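Local coordinates for protein oxygen-independent coproporphyrinogen III oxidase (Escherichia coli, PDB 1OLT) that catalyses the oxygen-independent oxidative decarboxylation of two propionate groups of coproporphyrinogen III to give protoporphyrinogen IX, using S-adenosylmethionine and a [4Fe-4S] cluster, at residues R103-L108 with F134-A138; L210-L214 with K266-L270. All coordinates share one frame; numbering follows the deposited sequence. Where two conformers were deposited one is given.

Contact 1: R103-L108 with F134-A138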
ATOM      1  N   ARG A 103      -2.477 -20.741  13.385  0.50 17.52           N
ATOM      2  CA  ARG A 103      -1.836 -19.446  13.282  0.50 17.04           C
ATOM      3  C   ARG A 103      -2.460 -18.469  14.239  0.50 16.77           C
ATOM      4  O   ARG A 103      -3.577 -18.683  14.736  0.50 17.13           O
ATOM      5  CB  ARG A 103      -1.948 -18.906  11.857  0.50 17.28           C
ATOM      6  CG  ARG A 103      -1.391 -19.845  10.794  0.50 19.02           C
ATOM      7  CD  ARG A 103       0.108 -19.956  10.728  0.50 19.15           C
ATOM      8  NE  ARG A 103       0.464 -20.448   9.394  0.50 19.85           N
ATOM      9  CZ  ARG A 103       1.159 -19.781   8.486  0.50 20.56           C
ATOM     10  NH1 ARG A 103       1.670 -18.581   8.757  0.50 20.04           N
ATOM     11  NH2 ARG A 103       1.376 -20.348   7.302  0.50 21.90           N
ATOM     12  N   HIS A 104      -1.726 -17.370  14.446  1.00 16.28           N
ATOM     13  CA  HIS A 104      -2.146 -16.250  15.248  1.00 16.43           C
ATOM     14  C   HIS A 104      -2.064 -15.023  14.369  1.00 15.33           C
ATOM     15  O   HIS A 104      -1.030 -14.799  13.749  1.00 13.60           O
ATOM     16  CB  HIS A 104      -1.214 -16.141  16.442  1.00 17.23           C
ATOM     17  CG  HIS A 104      -1.302 -17.333  17.341  1.00 20.99           C
ATOM     18  ND1 HIS A 104      -2.077 -17.348  18.480  1.00 24.28           N
ATOM     19  CD2 HIS A 104      -0.787 -18.586  17.219  1.00 25.66           C
ATOM     20  CE1 HIS A 104      -1.982 -18.534  19.060  1.00 25.79           C
ATOM     21  NE2 HIS A 104      -1.223 -19.311  18.305  1.00 26.26           N
ATOM     22  N   VAL A 105      -3.161 -14.266  14.315  1.00 13.47           N
ATOM     23  CA  VAL A 105      -3.305 -13.147  13.411  1.00 13.64           C
ATOM     24  C   VAL A 105      -2.844 -11.889  14.155  1.00 13.47           C
ATOM     25  O   VAL A 105      -3.348 -11.579  15.213  1.00 13.04           O
ATOM     26  CB  VAL A 105      -4.720 -13.020  12.906  1.00 13.21           C
ATOM     27  CG1 VAL A 105      -4.854 -11.781  12.155  1.00 14.01           C
ATOM     28  CG2 VAL A 105      -5.037 -14.259  12.007  1.00 12.05           C
ATOM     29  N   SER A 106      -1.835 -11.216  13.609  1.00 13.64           N
ATOM     30  CA  SER A 106      -1.290 -10.004  14.177  1.00 13.47           C
ATOM     31  C   SER A 106      -1.775  -8.754  13.451  1.00 14.10           C
ATOM     32  O   SER A 106      -1.602  -7.621  13.935  1.00 12.69           O
ATOM     33  CB  SER A 106       0.258 -10.067  14.129  1.00 13.94           C
ATOM     34  OG  SER A 106       0.699 -10.164  12.771  1.00 13.46           O
ATOM     35  N   GLN A 107      -2.427  -8.959  12.318  0.70 14.71           N
ATOM     36  CA  GLN A 107      -2.765  -7.849  11.411  0.70 15.65           C
ATOM     37  C   GLN A 107      -3.979  -8.146  10.509  0.70 14.65           C
ATOM     38  O   GLN A 107      -4.026  -9.223   9.920  0.70 14.11           O
ATOM     39  CB  GLN A 107      -1.568  -7.635  10.539  0.70 15.97           C
ATOM     40  CG  GLN A 107      -1.481  -6.331   9.861  0.70 20.90           C
ATOM     41  CD  GLN A 107      -0.051  -6.111   9.205  0.70 24.45           C
ATOM     42  OE1 GLN A 107       0.801  -5.406   9.767  0.70 26.51           O
ATOM     43  NE2 GLN A 107       0.173  -6.731   8.025  0.70 23.36           N
ATOM     44  N   LEU A 108      -4.914  -7.193  10.388  1.00 13.39           N
ATOM     45  CA  LEU A 108      -6.008  -7.281   9.429  1.00 13.76           C
ATOM     46  C   LEU A 108      -6.188  -5.898   8.841  1.00 13.48           C
ATOM     47  O   LEU A 108      -6.251  -4.916   9.580  1.00 14.09           O
ATOM     48  CB  LEU A 108      -7.311  -7.690  10.131  1.00 14.14           C
ATOM     49  CG  LEU A 108      -8.624  -7.514   9.368  1.00 14.68           C
ATOM     50  CD1 LEU A 108      -8.641  -8.403   8.180  1.00 13.56           C
ATOM     51  CD2 LEU A 108      -9.774  -7.780  10.290  1.00 14.81           C
ATOM     52  N   PHE A 134     -10.438 -17.367  12.315  1.00 13.06           N
ATOM     53  CA  PHE A 134      -9.010 -17.180  12.563  1.00 14.40           C
ATOM     54  C   PHE A 134      -8.842 -16.749  14.012  1.00 14.76           C
ATOM     55  O   PHE A 134      -9.739 -16.102  14.591  1.00 15.65           O
ATOM     56  CB  PHE A 134      -8.411 -16.073  11.646  1.00 13.24           C
ATOM     57  CG  PHE A 134      -8.515 -16.353  10.167  1.00 12.87           C
ATOM     58  CD1 PHE A 134      -7.555 -17.079   9.520  1.00 11.98           C
ATOM     59  CD2 PHE A 134      -9.575 -15.835   9.411  1.00 13.93           C
ATOM     60  CE1 PHE A 134      -7.622 -17.292   8.164  1.00 11.42           C
ATOM     61  CE2 PHE A 134      -9.657 -16.045   8.070  1.00 13.39           C
ATOM     62  CZ  PHE A 134      -8.684 -16.768   7.436  1.00 15.27           C
ATOM     63  N   GLN A 135      -7.706 -17.078  14.583  1.00 14.61           N
ATOM     64  CA  GLN A 135      -7.348 -16.675  15.925  1.00 16.18           C
ATOM     65  C   GLN A 135      -6.597 -15.325  15.939  1.00 16.36           C
ATOM     66  O   GLN A 135      -5.444 -15.244  15.544  1.00 16.39           O
ATOM     67  CB  GLN A 135      -6.487 -17.773  16.590  1.00 16.34           C
ATOM     68  CG  GLN A 135      -6.489 -17.613  18.111  1.00 22.70           C
ATOM     69  CD  GLN A 135      -5.872 -18.782  18.887  1.00 26.91           C
ATOM     70  OE1 GLN A 135      -5.845 -19.951  18.407  1.00 31.28           O
ATOM     71  NE2 GLN A 135      -5.389 -18.481  20.114  1.00 28.21           N
ATOM     72  N   PHE A 136      -7.265 -14.286  16.428  1.00 16.63           N
ATOM     73  CA  PHE A 136      -6.721 -12.930  16.444  1.00 16.70           C
ATOM     74  C   PHE A 136      -5.967 -12.696  17.722  1.00 16.25           C
ATOM     75  O   PHE A 136      -6.471 -13.024  18.818  1.00 14.78           O
ATOM     76  CB  PHE A 136      -7.843 -11.895  16.390  1.00 16.39           C
ATOM     77  CG  PHE A 136      -8.326 -11.611  15.035  1.00 17.56           C
ATOM     78  CD1 PHE A 136      -8.922 -12.616  14.266  1.00 18.48           C
ATOM     79  CD2 PHE A 136      -8.201 -10.365  14.506  1.00 20.36           C
ATOM     80  CE1 PHE A 136      -9.384 -12.358  13.016  1.00 17.81           C
ATOM     81  CE2 PHE A 136      -8.652 -10.097  13.211  1.00 18.06           C
ATOM     82  CZ  PHE A 136      -9.230 -11.114  12.476  1.00 20.68           C
ATOM     83  N   ASN A 137      -4.766 -12.127  17.609  1.00 15.71           N
ATOM     84  CA  ASN A 137      -4.067 -11.643  18.803  1.00 16.56           C
ATOM     85  C   ASN A 137      -4.917 -10.483  19.390  1.00 17.06           C
ATOM     86  O   ASN A 137      -5.539  -9.696  18.666  1.00 15.06           O
ATOM     87  CB  ASN A 137      -2.645 -11.118  18.511  1.00 16.05           C
ATOM     88  CG  ASN A 137      -1.698 -12.189  18.027  1.00 16.33           C
ATOM     89  OD1 ASN A 137      -1.949 -13.388  18.199  1.00 16.49           O
ATOM     90  ND2 ASN A 137      -0.576 -11.764  17.427  1.00 14.62           N
ATOM     91  N   ALA A 138      -4.907 -10.374  20.704  1.00 17.36           N
ATOM     92  CA  ALA A 138      -5.663  -9.322  21.393  1.00 18.38           C
ATOM     93  C   ALA A 138      -5.185  -7.909  21.014  1.00 18.28           C
ATOM     94  O   ALA A 138      -5.979  -6.945  20.991  1.00 18.23           O
ATOM     95  CB  ALA A 138      -5.565  -9.549  22.941  1.00 18.70           C
TER
HETATM   96  O   HOH W   1      -5.930 -18.548  12.899  1.00 32.67           O
HETATM   97  O   HOH W   2      -3.908 -15.399  18.736  1.00 39.12           O
HETATM   98  O   HOH W   3       1.167 -13.589  15.952  1.00 53.82           O

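Contact 2: L210-L214 with K266-L270. With SAM (S-adenosylmethionine), chain C.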
ATOM      1  N   LEU A 210      -3.409  12.005  -0.349  1.00 11.65           N
ATOM      2  CA  LEU A 210      -3.439  13.114  -1.226  1.00 12.66           C
ATOM      3  C   LEU A 210      -2.844  12.665  -2.571  1.00 13.17           C
ATOM      4  O   LEU A 210      -2.042  11.724  -2.621  1.00 13.77           O
ATOM      5  CB  LEU A 210      -2.673  14.315  -0.697  1.00 13.05           C
ATOM      6  CG  LEU A 210      -3.133  14.896   0.630  1.00 12.48           C
ATOM      7  CD1 LEU A 210      -2.106  15.961   1.163  1.00 10.37           C
ATOM      8  CD2 LEU A 210      -4.465  15.488   0.425  1.00 13.37           C
ATOM      9  N   ILE A 211      -3.268  13.321  -3.648  1.00 12.80           N
ATOM     10  CA  ILE A 211      -2.660  13.112  -4.972  1.00 12.32           C
ATOM     11  C   ILE A 211      -2.220  14.425  -5.583  1.00 12.57           C
ATOM     12  O   ILE A 211      -2.977  15.419  -5.595  1.00 13.10           O
ATOM     13  CB  ILE A 211      -3.612  12.407  -5.941  1.00 13.23           C
ATOM     14  CG1 ILE A 211      -4.181  11.125  -5.354  1.00 12.11           C
ATOM     15  CG2 ILE A 211      -2.945  12.170  -7.278  1.00 11.31           C
ATOM     16  CD1 ILE A 211      -5.341  10.530  -6.234  1.00 14.21           C
ATOM     17  N   TYR A 212      -0.972  14.444  -6.089  1.00 12.30           N
ATOM     18  CA  TYR A 212      -0.444  15.606  -6.836  1.00 12.54           C
ATOM     19  C   TYR A 212      -0.284  15.221  -8.309  1.00 11.96           C
ATOM     20  O   TYR A 212       0.009  14.080  -8.641  1.00 11.38           O
ATOM     21  CB  TYR A 212       0.848  16.187  -6.216  1.00 13.16           C
ATOM     22  CG  TYR A 212       2.100  15.385  -6.427  1.00 13.57           C
ATOM     23  CD1 TYR A 212       2.404  14.351  -5.608  1.00 12.78           C
ATOM     24  CD2 TYR A 212       2.970  15.682  -7.476  1.00 16.80           C
ATOM     25  CE1 TYR A 212       3.527  13.617  -5.786  1.00 13.75           C
ATOM     26  CE2 TYR A 212       4.139  14.944  -7.658  1.00 17.33           C
ATOM     27  CZ  TYR A 212       4.366  13.892  -6.828  1.00 14.35           C
ATOM     28  OH  TYR A 212       5.487  13.140  -6.978  1.00 24.33           O
ATOM     29  N   GLY A 213      -0.522  16.164  -9.186  1.00 12.04           N
ATOM     30  CA  GLY A 213      -0.596  15.898 -10.639  1.00 12.05           C
ATOM     31  C   GLY A 213      -2.010  15.805 -11.237  1.00 12.12           C
ATOM     32  O   GLY A 213      -2.188  15.460 -12.386  1.00 11.29           O
ATOM     33  N   LEU A 214      -3.022  16.080 -10.425  1.00 12.93           N
ATOM     34  CA  LEU A 214      -4.406  16.087 -10.879  1.00 12.08           C
ATOM     35  C   LEU A 214      -4.671  17.321 -11.714  1.00 12.88           C
ATOM     36  O   LEU A 214      -3.957  18.305 -11.583  1.00 12.60           O
ATOM     37  CB  LEU A 214      -5.335  16.051  -9.667  1.00 11.98           C
ATOM     38  CG  LEU A 214      -5.377  14.799  -8.832  1.00 12.50           C
ATOM     39  CD1 LEU A 214      -6.285  14.926  -7.645  1.00 14.61           C
ATOM     40  CD2 LEU A 214      -5.791  13.520  -9.624  1.00 14.08           C
ATOM     41  N   LYS A 266       4.991  19.717 -11.450  0.50 15.17           N
ATOM     42  CA  LYS A 266       4.872  18.560 -10.559  0.50 15.76           C
ATOM     43  C   LYS A 266       6.120  18.435  -9.643  0.50 15.91           C
ATOM     44  O   LYS A 266       6.012  18.032  -8.494  0.50 14.90           O
ATOM     45  CB  LYS A 266       4.625  17.257 -11.340  0.50 15.56           C
ATOM     46  CG  LYS A 266       3.363  17.228 -12.166  0.50 16.34           C
ATOM     47  CD  LYS A 266       3.051  15.765 -12.758  0.50 17.91           C
ATOM     48  CE  LYS A 266       2.732  14.691 -11.626  0.50 19.41           C
ATOM     49  NZ  LYS A 266       2.039  13.306 -12.050  0.50 19.05           N
ATOM     50  N   LEU A 267       7.282  18.781 -10.170  1.00 15.98           N
ATOM     51  CA  LEU A 267       8.505  18.796  -9.397  1.00 17.30           C
ATOM     52  C   LEU A 267       8.460  19.875  -8.338  1.00 16.52           C
ATOM     53  O   LEU A 267       8.930  19.639  -7.236  1.00 16.94           O
ATOM     54  CB  LEU A 267       9.768  19.051 -10.247  1.00 17.82           C
ATOM     55  CG  LEU A 267      10.146  17.926 -11.218  1.00 22.77           C
ATOM     56  CD1 LEU A 267      11.342  18.253 -12.009  1.00 26.55           C
ATOM     57  CD2 LEU A 267      10.343  16.622 -10.475  1.00 26.95           C
ATOM     58  N   ASP A 268       7.921  21.033  -8.677  1.00 14.85           N
ATOM     59  CA  ASP A 268       7.821  22.124  -7.709  1.00 14.29           C
ATOM     60  C   ASP A 268       6.775  21.735  -6.612  1.00 14.03           C
ATOM     61  O   ASP A 268       7.010  21.984  -5.453  1.00 11.74           O
ATOM     62  CB  ASP A 268       7.436  23.435  -8.342  1.00 13.18           C
ATOM     63  CG  ASP A 268       8.570  24.034  -9.168  1.00 16.30           C
ATOM     64  OD1 ASP A 268       9.777  23.586  -9.095  1.00 15.41           O
ATOM     65  OD2 ASP A 268       8.320  24.985  -9.905  1.00 17.98           O
ATOM     66  N   ILE A 269       5.684  21.074  -6.993  1.00 14.35           N
ATOM     67  CA  ILE A 269       4.702  20.556  -6.019  1.00 13.55           C
ATOM     68  C   ILE A 269       5.365  19.615  -5.073  1.00 14.54           C
ATOM     69  O   ILE A 269       5.196  19.733  -3.856  1.00 15.04           O
ATOM     70  CB  ILE A 269       3.543  19.958  -6.652  1.00 13.65           C
ATOM     71  CG1 ILE A 269       2.734  21.030  -7.332  1.00 13.29           C
ATOM     72  CG2 ILE A 269       2.644  19.197  -5.552  1.00 13.85           C
ATOM     73  CD1 ILE A 269       1.659  20.459  -8.297  1.00 14.56           C
ATOM     74  N   LEU A 270       6.183  18.716  -5.585  1.00 14.44           N
ATOM     75  CA  LEU A 270       6.767  17.704  -4.741  1.00 14.34           C
ATOM     76  C   LEU A 270       7.814  18.313  -3.811  1.00 14.71           C
ATOM     77  O   LEU A 270       7.816  18.005  -2.629  1.00 13.61           O
ATOM     78  CB  LEU A 270       7.379  16.600  -5.560  1.00 14.74           C
ATOM     79  CG  LEU A 270       8.068  15.528  -4.726  1.00 16.93           C
ATOM     80  CD1 LEU A 270       7.120  14.930  -3.734  1.00 17.76           C
ATOM     81  CD2 LEU A 270       8.670  14.471  -5.600  1.00 19.71           C
TER
HETATM   82  N   SAM C 501     -12.055   4.305  -1.494  1.00 18.66           N
HETATM   83  CA  SAM C 501     -11.554   5.183  -0.446  1.00 18.10           C
HETATM   84  C   SAM C 501     -11.373   6.642  -0.881  1.00 19.26           C
HETATM   85  O   SAM C 501     -11.291   6.912  -2.129  1.00 18.76           O
HETATM   86  OXT SAM C 501     -11.394   7.450   0.025  1.00 17.52           O
HETATM   87  CB  SAM C 501     -10.182   4.615  -0.033  1.00 19.99           C
HETATM   88  CG  SAM C 501      -8.917   5.002  -0.750  0.60 20.95           C
HETATM   89  SD  SAM C 501      -8.716   4.349  -2.388  0.60 19.90           S
HETATM   90  CE  SAM C 501      -8.930   2.573  -2.211  0.60 22.10           C
HETATM   91  C5' SAM C 501      -6.850   4.193  -2.486  0.60 21.76           C
HETATM   92  C4' SAM C 501      -5.993   5.439  -2.906  1.00 20.01           C
HETATM   93  O4' SAM C 501      -5.344   5.298  -4.164  1.00 22.97           O
HETATM   94  C3' SAM C 501      -6.806   6.697  -3.096  1.00 21.30           C
HETATM   95  O3' SAM C 501      -7.255   7.287  -1.870  1.00 21.66           O
HETATM   96  C2' SAM C 501      -5.899   7.576  -3.966  1.00 19.23           C
HETATM   97  O2' SAM C 501      -5.115   8.456  -3.161  1.00 19.09           O
HETATM   98  C1' SAM C 501      -4.980   6.579  -4.629  1.00 18.71           C
HETATM   99  N9  SAM C 501      -5.080   6.561  -6.074  1.00 19.12           N
HETATM  100  C8  SAM C 501      -6.112   5.992  -6.776  1.00 17.55           C
HETATM  101  N7  SAM C 501      -5.874   6.125  -8.078  1.00 16.68           N
HETATM  102  C5  SAM C 501      -4.669   6.765  -8.214  1.00 19.03           C
HETATM  103  C6  SAM C 501      -3.918   7.163  -9.334  1.00 20.30           C
HETATM  104  N6  SAM C 501      -4.305   6.932 -10.588  1.00 16.44           N
HETATM  105  N1  SAM C 501      -2.729   7.800  -9.113  1.00 19.15           N
HETATM  106  C2  SAM C 501      -2.294   8.051  -7.807  1.00 21.62           C
HETATM  107  N3  SAM C 501      -3.008   7.663  -6.726  1.00 18.02           N
HETATM  108  C4  SAM C 501      -4.185   7.039  -6.941  1.00 18.27           C
HETATM  109  O   HOH W   4      -0.092  14.521 -13.924  1.00 22.23           O

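Contact 1: R103-L108 with F134-A138
Val105 and Phe136 form a parallel beta bridge, held by two backbone hydrogen bonds of 2.8 Å: Val105 N gives to Gln135 O, and Asn137 N gives to Val105 O. The pairing is a single bridge; the touching parts run 80° apart end to end. Val105 and Phe136 put their side chains on the same face of the sheet. With Val105 CG1 opposite its own N, this branch lies over the centre of the Phe136 ring and CG2 is left to pack on CB of Phe134. The first is a CH-pi contact, with Val105 CG1 4.3 Å from the Phe136 centroid and only 9° off the ring normal. Leu108 meets the same ring at its edge, CD2 lying 3.9 Å from Phe136 CE2. The polar side chains gather at the more exposed end. His104 and Gln135 run side by side in the same direction, ring and amide planes 56° apart, with His104 CE1 3.6 Å from Gln135 NE2. Asn137 crosses His104, its OD1 3.3 Å from His104 CB and near the ring plane at the edge. A water 2.7 Å from His104 ND1 also gives to Asn137 OD1. A second accepts from Asn137 ND2 and gives a weak bond to His104 O. A third links Arg103 O with Gln135 N, standing in for the next rung. Arg103 turns its guanidinium group away to a salt bridge with Asp320, and Ser106 OG bonds to Gln316. Strand 105-112 lies between parallel strands 53-62 and 140-146 of the radical SAM core. Helix 120-133 links it to 140-146 in a beta-alpha-beta crossover; its Met127 and Leu130 cover Leu108, and Leu130 also touches Phe136.

Contact 2: L210-L214 with K266-L270
Tyr212 holds CG between its backbone N and carbonyl carbon (chi1 74°), and this sends the ring toward helix 266-270. Lys266 bends at chi3 (65°), which brings CE and NZ back toward the strand end. The axes of strand 210-212 and helix 266-270 come within 10.2 Å, at 143°. CB of Tyr212 meets CG2 of Ile269 at 3.6 Å, the two side chains sliding by in opposite directions. Farther out, Tyr212 OH lies 3.7 Å from Leu270 CD2. The ring atom CE2 of Tyr212 comes 3.7 Å from Lys266 O, a carbonyl already bonded within the helix to Leu270 N. With an alanine at Tyr212 the ring and hydroxyl go, which would probably open a gap beside Leu270 and Lys266 O and leave Ile269 CG2 only the CB to pack on. Lys266 CE passes 3.7 Å from Gly213 CA. Glycine suits this position, since its backbone angles would jam a CB against the preceding carbonyl. Lys266 NZ bonds to Asn241 OD1 and gives to a water at 3.1 Å. That water donates to Gly213 O at 2.8 Å. Gln217 bonds to Ile211 O and Leu214 N in the same turn. On strand 210-212, Ile211 lines the S-adenosylmethionine pocket, its CG1 3.6 Å from the ligand atom O2', while its neighbour Tyr212 faces the helix. Strand and helix are thus joined mainly by apolar packing. Lys266 NZ meets neutral groups here, an amide oxygen and a water, and reaches Gly213 O only through that water.

Overall arrangement
Both contacts belong to the radical SAM core and reach the same sheet, but their centres are about 38 Å apart, on opposite sides of the chain's centre. From the N terminus, contact 1 comes first. It closes the excursion through helix 120-133, tying the start of strand 105-112 to the short strand 136-137 just before strand 140-146. The chain then runs through strand 166-172 to strand 207-212, where contact 2 opens. Contact 2 spans helix 219-232 and strand 236-241 and packs helix 263-279 against the end of strand 207-212. The loops follow in series and neither nest nor cross. Contact 1 pairs strands; contact 2 joins sheet to helix.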